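PDB 2P7I: methyltransferase from Pectobacterium atrosepticum SCRI1043, which probably transfers a methyl group from S-adenosylmethionine to an acceptor that has not been identified. Local coordinates for residues L113-D118 against H171-T176; I107-V112 against A121-I126; D27-F32 against S197-K202. All coordinates share one frame; numbering follows the deposited sequence. Where two conformers were deposited one is given.

Contact 1. Residues L113-D118 against H171-T176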
loop_
_atom_site.group_PDB
_atom_site.type_symbol
_atom_site.label_atom_id
_atom_site.label_comp_id
_atom_site.label_asym_id
_atom_site.label_seq_id
_atom_site.Cartn_x
_atom_site.Cartn_y
_atom_site.Cartn_z
ATOM N N LEU B 113 -8.838 -20.954 12.305
ATOM C CA LEU B 113 -9.331 -20.002 13.345
ATOM C C LEU B 113 -10.662 -19.308 12.985
ATOM O O LEU B 113 -11.505 -19.036 13.864
ATOM C CB LEU B 113 -8.269 -18.964 13.721
ATOM C CG LEU B 113 -8.602 -18.139 14.958
ATOM C CD1 LEU B 113 -8.552 -19.003 16.221
ATOM C CD2 LEU B 113 -7.679 -16.885 15.013
ATOM N N GLU B 114 -10.892 -19.123 11.680
ATOM C CA GLU B 114 -12.088 -18.452 11.145
ATOM C C GLU B 114 -13.347 -19.300 11.278
ATOM O O GLU B 114 -14.463 -18.808 11.142
ATOM C CB GLU B 114 -11.824 -18.007 9.681
ATOM C CG GLU B 114 -11.599 -19.101 8.649
ATOM C CD GLU B 114 -10.164 -19.627 8.565
ATOM O OE1 GLU B 114 -9.317 -19.372 9.481
ATOM O OE2 GLU B 114 -9.891 -20.270 7.529
ATOM N N HIS B 115 -13.142 -20.579 11.552
ATOM C CA HIS B 115 -14.218 -21.526 11.790
ATOM C C HIS B 115 -14.603 -21.653 13.269
ATOM O O HIS B 115 -15.563 -22.352 13.592
ATOM C CB HIS B 115 -13.798 -22.906 11.326
ATOM C CG HIS B 115 -13.768 -23.085 9.842
ATOM N ND1 HIS B 115 -12.667 -22.795 9.067
ATOM C CD2 HIS B 115 -14.682 -23.616 9.001
ATOM C CE1 HIS B 115 -12.926 -23.093 7.801
ATOM N NE2 HIS B 115 -14.142 -23.597 7.737
ATOM N N ILE B 116 -13.889 -20.988 14.164
ATOM C CA ILE B 116 -14.071 -21.180 15.613
ATOM C C ILE B 116 -14.986 -20.122 16.230
ATOM O O ILE B 116 -14.749 -18.911 16.065
ATOM C CB ILE B 116 -12.669 -21.156 16.309
ATOM C CG1 ILE B 116 -11.775 -22.231 15.693
ATOM C CG2 ILE B 116 -12.766 -21.391 17.860
ATOM C CD1 ILE B 116 -12.328 -23.610 15.925
ATOM N N ASP B 117 -15.985 -20.551 16.981
ATOM C CA ASP B 117 -16.868 -19.601 17.674
ATOM C C ASP B 117 -16.160 -18.707 18.694
ATOM O O ASP B 117 -16.480 -17.527 18.775
ATOM C CB ASP B 117 -18.018 -20.325 18.341
ATOM C CG ASP B 117 -18.956 -20.993 17.347
ATOM O OD1 ASP B 117 -19.156 -20.481 16.220
ATOM O OD2 ASP B 117 -19.524 -22.029 17.727
ATOM N N ASP B 118 -15.216 -19.259 19.464
ATOM C CA ASP B 118 -14.429 -18.506 20.443
ATOM C C ASP B 118 -12.938 -18.613 20.115
ATOM O O ASP B 118 -12.211 -19.401 20.703
ATOM C CB ASP B 118 -14.718 -19.047 21.844
ATOM C CG ASP B 118 -14.184 -18.161 22.949
ATOM O OD1 ASP B 118 -13.370 -17.248 22.688
ATOM O OD2 ASP B 118 -14.576 -18.407 24.110
ATOM N N HIS B 171 -19.945 -22.857 4.885
ATOM C CA HIS B 171 -18.740 -23.668 4.959
ATOM C C HIS B 171 -18.129 -23.668 6.371
ATOM O O HIS B 171 -17.179 -24.408 6.623
ATOM C CB HIS B 171 -17.770 -23.129 3.919
ATOM C CG HIS B 171 -16.427 -23.784 3.916
ATOM N ND1 HIS B 171 -16.202 -25.021 3.353
ATOM C CD2 HIS B 171 -15.221 -23.340 4.347
ATOM C CE1 HIS B 171 -14.921 -25.327 3.466
ATOM N NE2 HIS B 171 -14.303 -24.323 4.066
ATOM N N GLY B 172 -18.662 -22.820 7.258
ATOM C CA GLY B 172 -18.302 -22.791 8.677
ATOM C C GLY B 172 -17.566 -21.546 9.137
ATOM O O GLY B 172 -17.205 -21.436 10.296
ATOM N N HIS B 173 -17.337 -20.596 8.245
ATOM C CA HIS B 173 -16.675 -19.356 8.649
ATOM C C HIS B 173 -17.516 -18.556 9.623
ATOM O O HIS B 173 -18.698 -18.359 9.398
ATOM C CB HIS B 173 -16.451 -18.504 7.414
ATOM C CG HIS B 173 -15.358 -19.012 6.547
ATOM N ND1 HIS B 173 -14.686 -18.220 5.655
ATOM C CD2 HIS B 173 -14.817 -20.249 6.438
ATOM C CE1 HIS B 173 -13.778 -18.942 5.023
ATOM N NE2 HIS B 173 -13.844 -20.179 5.478
ATOM N N ARG B 174 -16.893 -18.030 10.673
ATOM C CA ARG B 174 -17.574 -17.150 11.619
ATOM C C ARG B 174 -16.962 -15.745 11.604
ATOM O O ARG B 174 -17.453 -14.855 12.288
ATOM C CB ARG B 174 -17.542 -17.751 13.019
ATOM C CG ARG B 174 -18.301 -19.107 13.134
ATOM C CD ARG B 174 -19.776 -18.905 12.809
ATOM N NE ARG B 174 -20.576 -20.141 12.701
ATOM C CZ ARG B 174 -20.872 -20.782 11.565
ATOM N NH1 ARG B 174 -20.434 -20.371 10.368
ATOM N NH2 ARG B 174 -21.626 -21.876 11.633
ATOM N N CYS B 175 -15.905 -15.562 10.817
ATOM C CA CYS B 175 -15.151 -14.304 10.767
ATOM C C CYS B 175 -14.396 -14.271 9.451
ATOM O O CYS B 175 -14.078 -15.340 8.888
ATOM C CB CYS B 175 -14.181 -14.280 11.948
ATOM S SG CYS B 175 -13.136 -12.786 12.167
ATOM N N THR B 176 -14.028 -13.079 9.021
ATOM C CA THR B 176 -13.128 -12.944 7.922
ATOM C C THR B 176 -12.096 -12.000 8.461
ATOM O O THR B 176 -12.349 -10.779 8.551
ATOM C CB THR B 176 -13.801 -12.341 6.705
ATOM O OG1 THR B 176 -14.975 -13.116 6.363
ATOM C CG2 THR B 176 -12.852 -12.412 5.455
HETATM O O HOH W 1 -11.458 -21.336 5.659
HETATM O O HOH W 2 -17.878 -23.152 12.234
#
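Arg174 and Glu114 join two irregular loops through one short backbone bond, an example of how a single strong hydrogen bond can organise a contact of otherwise modest forces. Arg174 N donates to Glu114 O over 2.6 Å, with the hydrogen almost in line at 171°. The close-packed part lies beside this bond. Gly172, with no side chain, lets His115 come close: Gly172 O meets His115 CA at 3.3 Å, and His115 CD2 lies 3.6 Å from Gly172 C. The glycine also ends the preceding helix in a Schellman motif. Glu114 CG, placed between the backbone N and the carbonyl carbon (chi1 65°), rests over the centre of the His173 ring, 4.0 Å from its centroid, and one water donates to Glu114 OE2 and also bonds to His173 NE2. That ring presents its edge to a face of His115, the two planes standing 81° apart and CD2 of His173 lying 3.7 Å from CE1 of His115. At the ring's edge, His115 NE2 makes a weak hydrogen bond to His171 O.

The solvent side is looser. A second water donates both to His115 O and to Gly172 O. The exposed Asp117 and Arg174 run side by side, but their salt bridge is long, OD1 to NE 3.8 Å. Arg174 is held more firmly by NH1, which donates to His173 O at 2.8 Å and to Phe169 O in the helix before.

The first loop follows strand 104-110, the fourth in chain order, and the side chain of His115 is about 6 Å from a bound Tris molecule, probably from the crystallisation liquor. This placement fits the class I methyltransferase fold, where the loop after the fourth strand commonly borders the cofactor and substrate cleft.

Contact 2. Residues I107-V112 against A121-I126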
loop_
_atom_site.group_PDB
_atom_site.type_symbol
_atom_site.label_atom_id
_atom_site.label_comp_id
_atom_site.label_asym_id
_atom_site.label_seq_id
_atom_site.Cartn_x
_atom_site.Cartn_y
_atom_site.Cartn_z
ATOM N N ILE B 107 3.566 -25.144 16.164
ATOM C CA ILE B 107 2.114 -25.401 16.098
ATOM C C ILE B 107 1.565 -24.765 14.853
ATOM O O ILE B 107 1.853 -23.593 14.589
ATOM C CB ILE B 107 1.373 -24.909 17.369
ATOM C CG1 ILE B 107 1.949 -25.647 18.594
ATOM C CG2 ILE B 107 -0.152 -25.150 17.212
ATOM C CD1 ILE B 107 1.340 -25.235 19.954
ATOM N N VAL B 108 0.834 -25.535 14.053
ATOM C CA VAL B 108 0.306 -25.030 12.796
ATOM C C VAL B 108 -1.197 -24.878 12.926
ATOM O O VAL B 108 -1.885 -25.834 13.284
ATOM C CB VAL B 108 0.663 -25.950 11.592
ATOM C CG1 VAL B 108 -0.152 -25.538 10.339
ATOM C CG2 VAL B 108 2.167 -25.913 11.315
ATOM N N LEU B 109 -1.686 -23.645 12.691
ATOM C CA LEU B 109 -3.134 -23.376 12.644
ATOM C C LEU B 109 -3.466 -22.569 11.390
ATOM O O LEU B 109 -3.456 -21.324 11.391
ATOM C CB LEU B 109 -3.613 -22.679 13.926
ATOM C CG LEU B 109 -5.111 -22.606 14.199
ATOM C CD1 LEU B 109 -5.782 -23.975 14.550
ATOM C CD2 LEU B 109 -5.395 -21.533 15.293
ATOM N N THR B 110 -3.658 -23.298 10.292
ATOM C CA THR B 110 -3.848 -22.669 8.980
ATOM C C THR B 110 -5.251 -22.884 8.498
ATOM O O THR B 110 -5.705 -24.029 8.380
ATOM C CB THR B 110 -2.857 -23.163 7.884
ATOM O OG1 THR B 110 -2.869 -24.599 7.778
ATOM C CG2 THR B 110 -1.463 -22.681 8.196
ATOM N N HIS B 111 -5.926 -21.768 8.234
ATOM C CA HIS B 111 -7.310 -21.767 7.789
ATOM C C HIS B 111 -8.230 -22.587 8.665
ATOM O O HIS B 111 -9.082 -23.333 8.196
ATOM C CB HIS B 111 -7.391 -22.217 6.325
ATOM C CG HIS B 111 -6.775 -21.236 5.376
ATOM N ND1 HIS B 111 -7.242 -21.048 4.097
ATOM C CD2 HIS B 111 -5.800 -20.313 5.553
ATOM C CE1 HIS B 111 -6.532 -20.105 3.502
ATOM N NE2 HIS B 111 -5.662 -19.626 4.370
ATOM N N VAL B 112 -8.082 -22.407 9.966
ATOM C CA VAL B 112 -8.941 -23.046 10.951
ATOM C C VAL B 112 -9.589 -21.996 11.894
ATOM O O VAL B 112 -10.770 -22.134 12.233
ATOM C CB VAL B 112 -8.123 -24.053 11.811
ATOM C CG1 VAL B 112 -8.931 -24.550 13.021
ATOM C CG2 VAL B 112 -7.551 -25.200 10.947
ATOM N N ALA B 121 -10.220 -18.155 22.860
ATOM C CA ALA B 121 -10.088 -19.256 23.798
ATOM C C ALA B 121 -9.182 -20.375 23.233
ATOM O O ALA B 121 -8.465 -21.041 24.009
ATOM C CB ALA B 121 -11.489 -19.810 24.234
ATOM N N LEU B 122 -9.212 -20.585 21.914
ATOM C CA LEU B 122 -8.344 -21.556 21.256
ATOM C C LEU B 122 -6.904 -21.091 21.248
ATOM O O LEU B 122 -6.001 -21.858 21.590
ATOM C CB LEU B 122 -8.830 -21.848 19.818
ATOM C CG LEU B 122 -7.934 -22.764 18.945
ATOM C CD1 LEU B 122 -7.695 -24.155 19.576
ATOM C CD2 LEU B 122 -8.477 -22.972 17.503
ATOM N N LEU B 123 -6.688 -19.824 20.922
ATOM C CA LEU B 123 -5.343 -19.279 20.873
ATOM C C LEU B 123 -4.735 -19.279 22.286
ATOM O O LEU B 123 -3.532 -19.418 22.459
ATOM C CB LEU B 123 -5.358 -17.877 20.260
ATOM C CG LEU B 123 -5.761 -17.807 18.790
ATOM C CD1 LEU B 123 -5.935 -16.340 18.394
ATOM C CD2 LEU B 123 -4.757 -18.538 17.914
ATOM N N LYS B 124 -5.587 -19.121 23.290
ATOM C CA LYS B 124 -5.163 -19.128 24.689
ATOM C C LYS B 124 -4.717 -20.539 25.129
ATOM O O LYS B 124 -3.725 -20.688 25.824
ATOM C CB LYS B 124 -6.262 -18.551 25.584
ATOM C CG LYS B 124 -5.863 -18.440 27.028
ATOM C CD LYS B 124 -6.951 -17.869 27.967
ATOM C CE LYS B 124 -6.416 -17.655 29.360
ATOM N NZ LYS B 124 -7.515 -17.143 30.227
ATOM N N ARG B 125 -5.430 -21.577 24.711
ATOM C CA ARG B 125 -4.967 -22.935 24.959
ATOM C C ARG B 125 -3.619 -23.155 24.303
ATOM O O ARG B 125 -2.704 -23.751 24.882
ATOM C CB ARG B 125 -5.927 -23.963 24.394
ATOM C CG ARG B 125 -7.210 -24.133 25.129
ATOM C CD ARG B 125 -7.690 -25.588 25.029
ATOM N NE ARG B 125 -6.882 -26.438 25.896
ATOM C CZ ARG B 125 -7.059 -27.746 26.043
ATOM N NH1 ARG B 125 -8.016 -28.377 25.380
ATOM N NH2 ARG B 125 -6.261 -28.432 26.847
ATOM N N ILE B 126 -3.471 -22.646 23.088
ATOM C CA ILE B 126 -2.226 -22.813 22.382
ATOM C C ILE B 126 -1.113 -22.143 23.192
ATOM O O ILE B 126 -0.045 -22.727 23.387
ATOM C CB ILE B 126 -2.285 -22.226 20.978
ATOM C CG1 ILE B 126 -3.197 -23.055 20.086
ATOM C CG2 ILE B 126 -0.904 -22.141 20.371
ATOM C CD1 ILE B 126 -3.437 -22.363 18.682
#
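Strand 107-110 and helix 121-126, joined by packing of Ile107 and Leu109 on Leu122, Leu123 and Ile126, run nearly antiparallel, at 165°, with axes 11.4 Å apart at closest approach. Such a pair is the first half of a beta-alpha-beta crossover: strand 104-110 leads into helix 119-130, and the chain returns in strand 135-142, parallel to and directly beside the first. The unit is the basic repeat of the Rossmann-like sheet on which class I methyltransferases are built, and it illustrates how branched aliphatic residues seat a helix on a sheet.

No hydrogen bond links the two segments. Ile107 and Leu109, two positions apart on the strand, both direct their CB atoms toward the helix, whereas Val108 between them faces away. The Ile107 and Ile126 side chains slide past one another in opposite senses and touch where Ile107 CD1 meets Ile126 CG2 at 3.8 Å. Ile126 uses both its branches: CG2 meets Ile107, and the longer arm, through CD1, reaches Leu109. Around this pair the core continues into strand 46-49, since Leu49 touches Ile107, Leu109 and Ile126 together. Leu122, one helical turn before Ile126, packs against Phe95.

Leu109 is the hub of the contact. Its CG lies anti to the backbone N (chi1 -166°), beside the carbonyl carbon, and chi2 (69°) sets the two methyls. Leu122 comes to it tip to tip, its CD2 standing 4.1 Å from each of Leu109 CD1 and Leu109 CD2. Leu123 and Ile126 approach at a slant instead, and Leu109 CD2 thus lies 4.0 Å from Leu123 CD2 and equally 4.0 Å from Ile126 CD1.

Contact 3. Residues D27-F32 against S197-K202; sequences DVMHPF and SGIFFK
The carbonyl O of Ile199 is the polar atom nearest the facing helix, yet what meets it is a methyl group: Met29 CE, 3.6 Å away. The backbone of Ile199 is hydrogen-bonded to Ser239 in the adjoining strand 237-245, and no hydrogen bond joins 197-202 to 27-32. Met29 is selenomethionine here, and its chain bends twice. Its SE packs 3.6 Å from Phe200 CB and makes an oblique Met-aromatic contact, 4.7 Å from the centroid of the Phe200 ring. Val28 CG1 makes an off-centre CH-pi contact with the same ring, 3.8 Å from Phe200 CE1. The Phe32 ring approaches obliquely, its plane turned 34° from that of Phe200, and CD2 of Phe32 is 3.7 Å from Phe200 CD1. Beside them Ile199 CG2 fills the angle between Phe32 CB and Met29 CE, 3.9 Å from either atom. Phe24 and Trp209 each meet Phe200 edge-to-face. The axes of helix 27-32 and strand 197-201 run at 147°, roughly antiparallel, which sets helix 24-37 against strand 192-201 of the methyltransferase sheet. With every touching side chain apolar and buried, the contact implies cohesion by shape and dispersion, with little directional bonding between helix and strand.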
loop_
_atom_site.group_PDB
_atom_site.type_symbol
_atom_site.label_atom_id
_atom_site.label_comp_id
_atom_site.label_asym_id
_atom_site.label_seq_id
_atom_site.Cartn_x
_atom_site.Cartn_y
_atom_site.Cartn_z
ATOM N N ASP B 27 -3.116 -26.718 -4.578
ATOM C CA ASP B 27 -1.997 -26.794 -5.499
ATOM C C ASP B 27 -1.105 -25.578 -5.472
ATOM O O ASP B 27 0.075 -25.682 -5.774
ATOM C CB ASP B 27 -2.502 -27.031 -6.923
ATOM C CG ASP B 27 -3.206 -28.369 -7.061
ATOM O OD1 ASP B 27 -2.597 -29.376 -6.664
ATOM O OD2 ASP B 27 -4.364 -28.403 -7.513
ATOM N N VAL B 28 -1.652 -24.433 -5.106
ATOM C CA VAL B 28 -0.869 -23.201 -5.120
ATOM C C VAL B 28 -0.615 -22.735 -3.684
ATOM O O VAL B 28 0.543 -22.545 -3.270
ATOM C CB VAL B 28 -1.527 -22.090 -5.978
ATOM C CG1 VAL B 28 -0.802 -20.765 -5.776
ATOM C CG2 VAL B 28 -1.537 -22.462 -7.457
HETATM N N MSE B 29 -1.670 -22.595 -2.895
HETATM C CA MSE B 29 -1.494 -22.004 -1.586
HETATM C C MSE B 29 -0.770 -22.890 -0.569
HETATM O O MSE B 29 0.028 -22.381 0.231
HETATM C CB MSE B 29 -2.840 -21.552 -1.047
HETATM C CG MSE B 29 -3.488 -20.373 -1.758
HETATM SE SE MSE B 29 -2.377 -18.826 -1.762
HETATM C CE MSE B 29 -2.403 -18.601 0.139
ATOM N N HIS B 30 -1.070 -24.194 -0.538
ATOM C CA HIS B 30 -0.394 -25.095 0.410
ATOM C C HIS B 30 1.133 -25.064 0.263
ATOM O O HIS B 30 1.838 -24.883 1.234
ATOM C CB HIS B 30 -0.927 -26.518 0.323
ATOM C CG HIS B 30 -2.261 -26.714 0.967
ATOM N ND1 HIS B 30 -2.837 -27.957 1.110
ATOM C CD2 HIS B 30 -3.135 -25.835 1.513
ATOM C CE1 HIS B 30 -3.998 -27.840 1.721
ATOM N NE2 HIS B 30 -4.207 -26.564 1.971
ATOM N N PRO B 31 1.654 -25.244 -0.955
ATOM C CA PRO B 31 3.113 -25.141 -1.081
ATOM C C PRO B 31 3.753 -23.790 -0.692
ATOM O O PRO B 31 4.815 -23.780 -0.086
ATOM C CB PRO B 31 3.379 -25.513 -2.562
ATOM C CG PRO B 31 2.071 -25.473 -3.238
ATOM C CD PRO B 31 1.006 -25.682 -2.201
ATOM N N PHE B 32 3.114 -22.681 -1.019
ATOM C CA PHE B 32 3.616 -21.367 -0.631
ATOM C C PHE B 32 3.523 -21.171 0.869
ATOM O O PHE B 32 4.371 -20.511 1.443
ATOM C CB PHE B 32 2.892 -20.247 -1.386
ATOM C CG PHE B 32 3.332 -20.104 -2.812
ATOM C CD1 PHE B 32 4.682 -20.041 -3.136
ATOM C CD2 PHE B 32 2.412 -20.020 -3.830
ATOM C CE1 PHE B 32 5.110 -19.904 -4.440
ATOM C CE2 PHE B 32 2.852 -19.890 -5.164
ATOM C CZ PHE B 32 4.204 -19.835 -5.451
ATOM N N SER B 197 3.137 -11.154 8.184
ATOM C CA SER B 197 3.409 -11.223 6.742
ATOM C C SER B 197 2.165 -11.695 6.007
ATOM O O SER B 197 1.099 -11.864 6.591
ATOM C CB SER B 197 4.598 -12.158 6.439
ATOM O OG SER B 197 5.125 -11.929 5.118
ATOM N N GLY B 198 2.293 -11.835 4.701
ATOM C CA GLY B 198 1.209 -12.293 3.861
ATOM C C GLY B 198 1.705 -13.325 2.871
ATOM O O GLY B 198 2.870 -13.385 2.542
ATOM N N ILE B 199 0.812 -14.204 2.454
ATOM C CA ILE B 199 1.149 -15.273 1.545
ATOM C C ILE B 199 0.323 -15.157 0.261
ATOM O O ILE B 199 -0.886 -15.391 0.248
ATOM C CB ILE B 199 0.939 -16.643 2.205
ATOM C CG1 ILE B 199 1.762 -16.727 3.501
ATOM C CG2 ILE B 199 1.277 -17.820 1.160
ATOM C CD1 ILE B 199 1.324 -17.876 4.422
ATOM N N PHE B 200 1.025 -14.782 -0.821
ATOM C CA PHE B 200 0.536 -14.797 -2.206
ATOM C C PHE B 200 -0.294 -13.570 -2.586
ATOM O O PHE B 200 -1.413 -13.430 -2.156
ATOM C CB PHE B 200 -0.260 -16.056 -2.556
ATOM C CG PHE B 200 -0.407 -16.303 -4.054
ATOM C CD1 PHE B 200 0.557 -16.976 -4.751
ATOM C CD2 PHE B 200 -1.522 -15.858 -4.755
ATOM C CE1 PHE B 200 0.412 -17.207 -6.140
ATOM C CE2 PHE B 200 -1.646 -16.068 -6.134
ATOM C CZ PHE B 200 -0.687 -16.722 -6.816
ATOM N N PHE B 201 0.262 -12.727 -3.434
ATOM C CA PHE B 201 -0.476 -11.597 -3.998
ATOM C C PHE B 201 -1.580 -12.092 -4.924
ATOM O O PHE B 201 -1.301 -12.588 -5.986
ATOM C CB PHE B 201 0.495 -10.673 -4.712
ATOM C CG PHE B 201 -0.017 -9.252 -4.876
ATOM C CD1 PHE B 201 -1.029 -8.981 -5.793
ATOM C CD2 PHE B 201 0.512 -8.216 -4.137
ATOM C CE1 PHE B 201 -1.494 -7.694 -5.961
ATOM C CE2 PHE B 201 0.046 -6.932 -4.294
ATOM C CZ PHE B 201 -0.944 -6.668 -5.208
ATOM N N LYS B 202 -2.842 -11.926 -4.510
ATOM C CA LYS B 202 -3.973 -12.657 -5.140
ATOM C C LYS B 202 -4.938 -11.655 -5.771
ATOM O O LYS B 202 -5.660 -10.968 -5.055
ATOM C CB LYS B 202 -4.729 -13.489 -4.092
ATOM C CG LYS B 202 -5.793 -14.448 -4.651
ATOM C CD LYS B 202 -6.651 -15.008 -3.534
ATOM C CE LYS B 202 -7.769 -15.854 -4.075
ATOM N NZ LYS B 202 -8.651 -16.324 -2.949
#

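From the N terminus, segment 27-32 comes first but waits until 197-202 for its partner, so contact 3 closes a long loop that holds both of the others. Inside it, 107-112 opens contact 2 and 113-118 follows at once to open contact 1; 121-126 then completes contact 2, and 171-176 completes contact 1. These two cross along the chain and touch in space, Ile116 CG1 lying 3.8 Å from Leu122 CD2. Contact 3 touches neither. Contact 2 seats helix 119-130 on the sheet, contact 1 ties its connecting loop to the one before helix 179-188, and contact 3 fixes the N-terminal helix to the sheet's late strand 192-201.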